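Chitinase (Paenibacillus sp. FPU-7, PDB 5GZT) probably hydrolyses internal beta-1,4 linkages of chitin and chitodextrins, using two family 18 glycosyl hydrolase domains joined through an immunoglobulin-like domain. Local coordinates at residues B[682-696]-B[732-745]. Residues are numbered along the deposited sequence; the frame is centred on the assembly and turned at random.
With FMT (formic acid), chain J.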
loop_
_atom_site.group_PDB
_atom_site.type_symbol
_atom_site.label_atom_id
_atom_site.label_comp_id
_atom_site.label_asym_id
_atom_site.label_seq_id
_atom_site.Cartn_x
_atom_site.Cartn_y
_atom_site.Cartn_z
ATOM N N THR B 682 14.685 8.053 -14.341
ATOM C CA THR B 682 14.875 7.050 -15.355
ATOM C C THR B 682 15.318 7.701 -16.615
ATOM O O THR B 682 14.545 8.437 -17.207
ATOM C CB THR B 682 13.553 6.267 -15.561
ATOM O OG1 THR B 682 12.979 5.910 -14.254
ATOM C CG2 THR B 682 13.781 5.078 -16.382
ATOM N N LEU B 683 16.528 7.381 -17.114
ATOM C CA LEU B 683 16.991 7.933 -18.356
ATOM C C LEU B 683 16.042 7.542 -19.518
ATOM O O LEU B 683 15.500 6.443 -19.572
ATOM C CB LEU B 683 18.400 7.462 -18.744
ATOM C CG LEU B 683 19.554 7.683 -17.746
ATOM C CD1 LEU B 683 20.792 7.000 -18.256
ATOM C CD2 LEU B 683 19.735 9.187 -17.599
ATOM N N LYS B 684 15.892 8.490 -20.447
ATOM C CA LYS B 684 15.456 8.171 -21.806
ATOM C C LYS B 684 16.313 7.004 -22.315
ATOM O O LYS B 684 17.547 6.917 -22.037
ATOM C CB LYS B 684 15.644 9.361 -22.718
ATOM C CG LYS B 684 14.748 10.565 -22.355
ATOM C CD LYS B 684 15.015 11.776 -23.269
ATOM C CE LYS B 684 16.258 12.502 -22.877
ATOM N NZ LYS B 684 16.798 13.511 -23.848
ATOM N N PRO B 685 15.722 6.152 -23.112
ATOM C CA PRO B 685 16.511 5.049 -23.629
ATOM C C PRO B 685 17.783 5.503 -24.347
ATOM O O PRO B 685 18.800 4.777 -24.303
ATOM C CB PRO B 685 15.522 4.316 -24.567
ATOM C CG PRO B 685 14.187 4.666 -23.994
ATOM C CD PRO B 685 14.272 6.008 -23.370
ATOM N N VAL B 686 17.703 6.668 -25.019
ATOM C CA VAL B 686 18.802 7.337 -25.671
ATOM C C VAL B 686 18.866 8.797 -25.144
ATOM O O VAL B 686 17.975 9.612 -25.479
ATOM C CB VAL B 686 18.729 7.312 -27.217
ATOM C CG1 VAL B 686 19.852 8.120 -27.843
ATOM C CG2 VAL B 686 18.851 5.865 -27.746
ATOM N N ILE B 687 19.948 9.129 -24.402
ATOM C CA ILE B 687 20.236 10.486 -23.997
ATOM C C ILE B 687 20.995 11.222 -25.028
ATOM O O ILE B 687 21.586 10.610 -25.918
ATOM C CB ILE B 687 20.955 10.555 -22.648
ATOM C CG1 ILE B 687 22.351 9.918 -22.673
ATOM C CG2 ILE B 687 20.136 9.816 -21.613
ATOM C CD1 ILE B 687 23.166 10.240 -21.404
ATOM N N SER B 688 20.978 12.528 -24.918
ATOM C CA SER B 688 21.720 13.451 -25.804
ATOM C C SER B 688 22.802 14.183 -25.003
ATOM O O SER B 688 22.759 14.199 -23.740
ATOM C CB SER B 688 20.763 14.460 -26.425
ATOM O OG SER B 688 19.868 13.765 -27.314
ATOM N N ALA B 689 23.729 14.800 -25.710
ATOM C CA ALA B 689 24.913 15.443 -25.049
ATOM C C ALA B 689 24.513 16.491 -24.003
ATOM O O ALA B 689 25.172 16.652 -22.969
ATOM C CB ALA B 689 25.794 16.104 -26.132
ATOM N N SER B 690 23.403 17.184 -24.260
ATOM C CA SER B 690 22.983 18.328 -23.438
ATOM C C SER B 690 22.288 17.813 -22.161
ATOM O O SER B 690 22.041 18.578 -21.207
ATOM C CB SER B 690 22.169 19.354 -24.314
ATOM O OG SER B 690 20.927 18.759 -24.707
ATOM N N ASP B 691 22.033 16.477 -22.078
ATOM C CA ASP B 691 21.413 15.923 -20.913
ATOM C C ASP B 691 22.368 15.622 -19.727
ATOM O O ASP B 691 21.908 15.294 -18.624
ATOM C CB ASP B 691 20.744 14.605 -21.292
ATOM C CG ASP B 691 19.570 14.798 -22.299
ATOM O OD1 ASP B 691 19.012 15.916 -22.297
ATOM O OD2 ASP B 691 19.288 13.774 -22.995
ATOM N N VAL B 692 23.664 15.722 -19.960
ATOM C CA VAL B 692 24.661 15.453 -18.947
ATOM C C VAL B 692 25.772 16.514 -19.042
ATOM O O VAL B 692 26.287 16.762 -20.175
ATOM C CB VAL B 692 25.303 14.062 -19.177
ATOM C CG1 VAL B 692 26.387 13.777 -18.139
ATOM C CG2 VAL B 692 24.262 12.949 -19.031
ATOM N N THR B 693 26.244 17.027 -17.893
ATOM C CA THR B 693 27.442 17.876 -17.940
ATOM C C THR B 693 28.559 17.228 -17.157
ATOM O O THR B 693 28.338 16.708 -16.040
ATOM C CB THR B 693 27.204 19.286 -17.357
ATOM O OG1 THR B 693 27.066 19.155 -15.961
ATOM C CG2 THR B 693 25.942 19.920 -17.882
ATOM N N VAL B 694 29.755 17.226 -17.711
ATOM C CA VAL B 694 30.903 16.601 -17.080
ATOM C C VAL B 694 31.970 17.702 -16.905
ATOM O O VAL B 694 32.312 18.347 -17.864
ATOM C CB VAL B 694 31.481 15.483 -17.968
ATOM C CG1 VAL B 694 32.695 14.802 -17.254
ATOM C CG2 VAL B 694 30.331 14.487 -18.375
ATOM N N SER B 695 32.530 17.859 -15.701
ATOM C CA SER B 695 33.636 18.795 -15.525
ATOM C C SER B 695 34.817 18.023 -14.913
ATOM O O SER B 695 34.635 17.006 -14.194
ATOM C CB SER B 695 33.233 19.892 -14.572
ATOM O OG SER B 695 33.156 19.303 -13.333
ATOM N N GLY B 696 36.009 18.494 -15.248
ATOM C CA GLY B 696 37.231 18.036 -14.675
ATOM C C GLY B 696 38.003 17.189 -15.659
ATOM O O GLY B 696 39.095 16.812 -15.327
ATOM N N ILE B 732 42.465 13.402 -10.197
ATOM C CA ILE B 732 41.649 14.439 -10.735
ATOM C C ILE B 732 40.191 14.105 -10.438
ATOM O O ILE B 732 39.703 12.989 -10.783
ATOM C CB ILE B 732 41.880 14.550 -12.233
ATOM C CG1 ILE B 732 43.386 14.917 -12.541
ATOM C CG2 ILE B 732 40.899 15.605 -12.808
ATOM C CD1 ILE B 732 43.773 14.772 -13.974
ATOM N N ASP B 733 39.485 15.033 -9.777
ATOM C CA ASP B 733 38.080 14.832 -9.489
ATOM C C ASP B 733 37.248 15.164 -10.733
ATOM O O ASP B 733 37.361 16.228 -11.291
ATOM C CB ASP B 733 37.625 15.674 -8.261
ATOM C CG ASP B 733 36.151 15.370 -7.856
ATOM O OD1 ASP B 733 35.737 14.145 -7.832
ATOM O OD2 ASP B 733 35.438 16.334 -7.533
ATOM N N VAL B 734 36.423 14.234 -11.171
ATOM C CA VAL B 734 35.519 14.408 -12.307
ATOM C C VAL B 734 34.069 14.460 -11.786
ATOM O O VAL B 734 33.713 13.643 -10.964
ATOM C CB VAL B 734 35.711 13.257 -13.333
ATOM C CG1 VAL B 734 34.784 13.420 -14.534
ATOM C CG2 VAL B 734 37.121 13.261 -13.826
ATOM N N ARG B 735 33.273 15.457 -12.176
ATOM C CA ARG B 735 31.959 15.640 -11.612
ATOM C C ARG B 735 30.938 15.539 -12.778
ATOM O O ARG B 735 31.106 16.190 -13.785
ATOM C CB ARG B 735 31.835 17.025 -10.924
ATOM C CG ARG B 735 32.678 17.170 -9.685
ATOM C CD ARG B 735 31.980 16.470 -8.573
ATOM N NE ARG B 735 32.755 16.418 -7.371
ATOM C CZ ARG B 735 32.298 16.163 -6.157
ATOM N NH1 ARG B 735 31.011 15.969 -5.917
ATOM N NH2 ARG B 735 33.132 16.174 -5.137
ATOM N N VAL B 736 29.857 14.784 -12.569
ATOM C CA VAL B 736 28.869 14.452 -13.597
ATOM C C VAL B 736 27.510 14.891 -13.113
ATOM O O VAL B 736 27.040 14.440 -12.093
ATOM C CB VAL B 736 28.823 12.915 -13.871
ATOM C CG1 VAL B 736 27.842 12.606 -15.010
ATOM C CG2 VAL B 736 30.235 12.484 -14.297
ATOM N N VAL B 737 26.882 15.827 -13.811
ATOM C CA VAL B 737 25.537 16.176 -13.411
ATOM C C VAL B 737 24.585 15.580 -14.471
ATOM O O VAL B 737 24.811 15.772 -15.646
ATOM C CB VAL B 737 25.342 17.704 -13.403
ATOM C CG1 VAL B 737 23.868 18.030 -13.278
ATOM C CG2 VAL B 737 26.204 18.370 -12.267
ATOM N N VAL B 738 23.551 14.879 -14.009
ATOM C CA VAL B 738 22.513 14.344 -14.862
ATOM C C VAL B 738 21.349 15.310 -14.856
ATOM O O VAL B 738 20.691 15.521 -13.817
ATOM C CB VAL B 738 22.047 12.965 -14.356
ATOM C CG1 VAL B 738 21.059 12.330 -15.324
ATOM C CG2 VAL B 738 23.218 12.046 -14.245
ATOM N N LYS B 739 21.112 15.916 -16.000
ATOM C CA LYS B 739 20.147 17.021 -16.031
ATOM C C LYS B 739 18.745 16.496 -16.007
ATOM O O LYS B 739 18.507 15.326 -16.383
ATOM C CB LYS B 739 20.320 17.857 -17.290
ATOM C CG LYS B 739 21.696 18.378 -17.492
ATOM C CD LYS B 739 22.063 19.518 -16.601
ATOM C CE LYS B 739 21.478 20.836 -17.102
ATOM N NZ LYS B 739 21.426 21.791 -15.933
ATOM N N ALA B 740 17.808 17.373 -15.579
ATOM C CA ALA B 740 16.370 17.111 -15.620
ATOM C C ALA B 740 15.948 16.625 -17.021
ATOM O O ALA B 740 15.086 15.776 -17.152
ATOM C CB ALA B 740 15.559 18.343 -15.205
ATOM N N SER B 741 16.536 17.164 -18.048
ATOM C CA SER B 741 16.174 16.808 -19.428
ATOM C C SER B 741 16.560 15.367 -19.796
ATOM O O SER B 741 16.084 14.858 -20.799
ATOM C CB SER B 741 16.797 17.795 -20.367
ATOM O OG SER B 741 18.224 17.587 -20.424
ATOM N N ALA B 742 17.399 14.701 -18.984
ATOM C CA ALA B 742 17.847 13.315 -19.301
ATOM C C ALA B 742 16.807 12.278 -19.057
ATOM O O ALA B 742 16.916 11.209 -19.623
ATOM C CB ALA B 742 19.103 12.941 -18.487
ATOM N N VAL B 743 15.828 12.556 -18.184
ATOM C CA VAL B 743 14.948 11.495 -17.674
ATOM C C VAL B 743 13.537 11.621 -18.286
ATOM O O VAL B 743 13.174 12.639 -18.839
ATOM C CB VAL B 743 14.840 11.494 -16.146
ATOM C CG1 VAL B 743 16.249 11.246 -15.547
ATOM C CG2 VAL B 743 14.272 12.813 -15.598
ATOM N N LEU B 744 12.780 10.565 -18.097
ATOM C CA LEU B 744 11.467 10.343 -18.626
ATOM C C LEU B 744 10.435 11.001 -17.727
ATOM O O LEU B 744 9.404 11.374 -18.193
ATOM C CB LEU B 744 11.208 8.785 -18.672
ATOM C CG LEU B 744 11.953 8.066 -19.806
ATOM C CD1 LEU B 744 11.757 6.538 -19.782
ATOM C CD2 LEU B 744 11.576 8.568 -21.154
ATOM N N GLU B 745 10.685 11.027 -16.437
ATOM C CA GLU B 745 9.792 11.620 -15.503
ATOM C C GLU B 745 9.704 13.109 -15.785
ATOM O O GLU B 745 10.662 13.734 -16.242
ATOM C CB GLU B 745 10.299 11.425 -14.064
ATOM C CG GLU B 745 10.239 9.981 -13.549
ATOM C CD GLU B 745 11.445 9.098 -13.977
ATOM O OE1 GLU B 745 12.274 9.566 -14.767
ATOM O OE2 GLU B 745 11.575 7.951 -13.528
HETATM C C FMT J . 29.670 19.255 -20.652
HETATM O O1 FMT J . 29.657 17.992 -20.628
HETATM O O2 FMT J . 28.570 20.056 -20.850
HETATM O O HOH W 1 19.598 20.006 -20.534
HETATM O O HOH W 2 29.518 18.621 -14.124
HETATM O O HOH W 3 35.472 18.552 -11.344
#
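T693 and S695 pair with V737 and R735 through two-way backbone hydrogen bonds, so strands 692-695 and 732-738 run antiparallel, 4.8 Å apart at closest axis approach. V692 and V694 share one face with V736 and V738; CG1 of V692 meets CG1 of V736 at 3.6 Å, and the side chain of V694 passes obliquely over that of V734, CG1 to CG1 3.7 Å. On the other face T693 lies alongside V737, its OG1 3.4 Å from V737 CB. Beyond the strands D691 ties the two turns together. Its OD1 accepts a 2.6 Å hydrogen bond from S741 OG on the anti side, while OD2 is gripped from opposite faces of the carboxylate by K684 NZ, in a salt bridge, and S688 N, which fixes its rotation. Further along, the E745 carboxylate, brought round by a bend at chi2 (83°), accepts T682 N at OE1 and, at 2.6 Å from T682 OG1, a second hydrogen bond through the syn lone pair of OE2. Within the immunoglobulin-like domain, 692-695 is an outermost strand of its sheet; 754-759 flanks 732-738 on the other side, and Y703 and V705 of strand 703-707 touch V694. L744 packs on R579 and W581 of strand 578-582 in the first family 18 domain, joining the two domains.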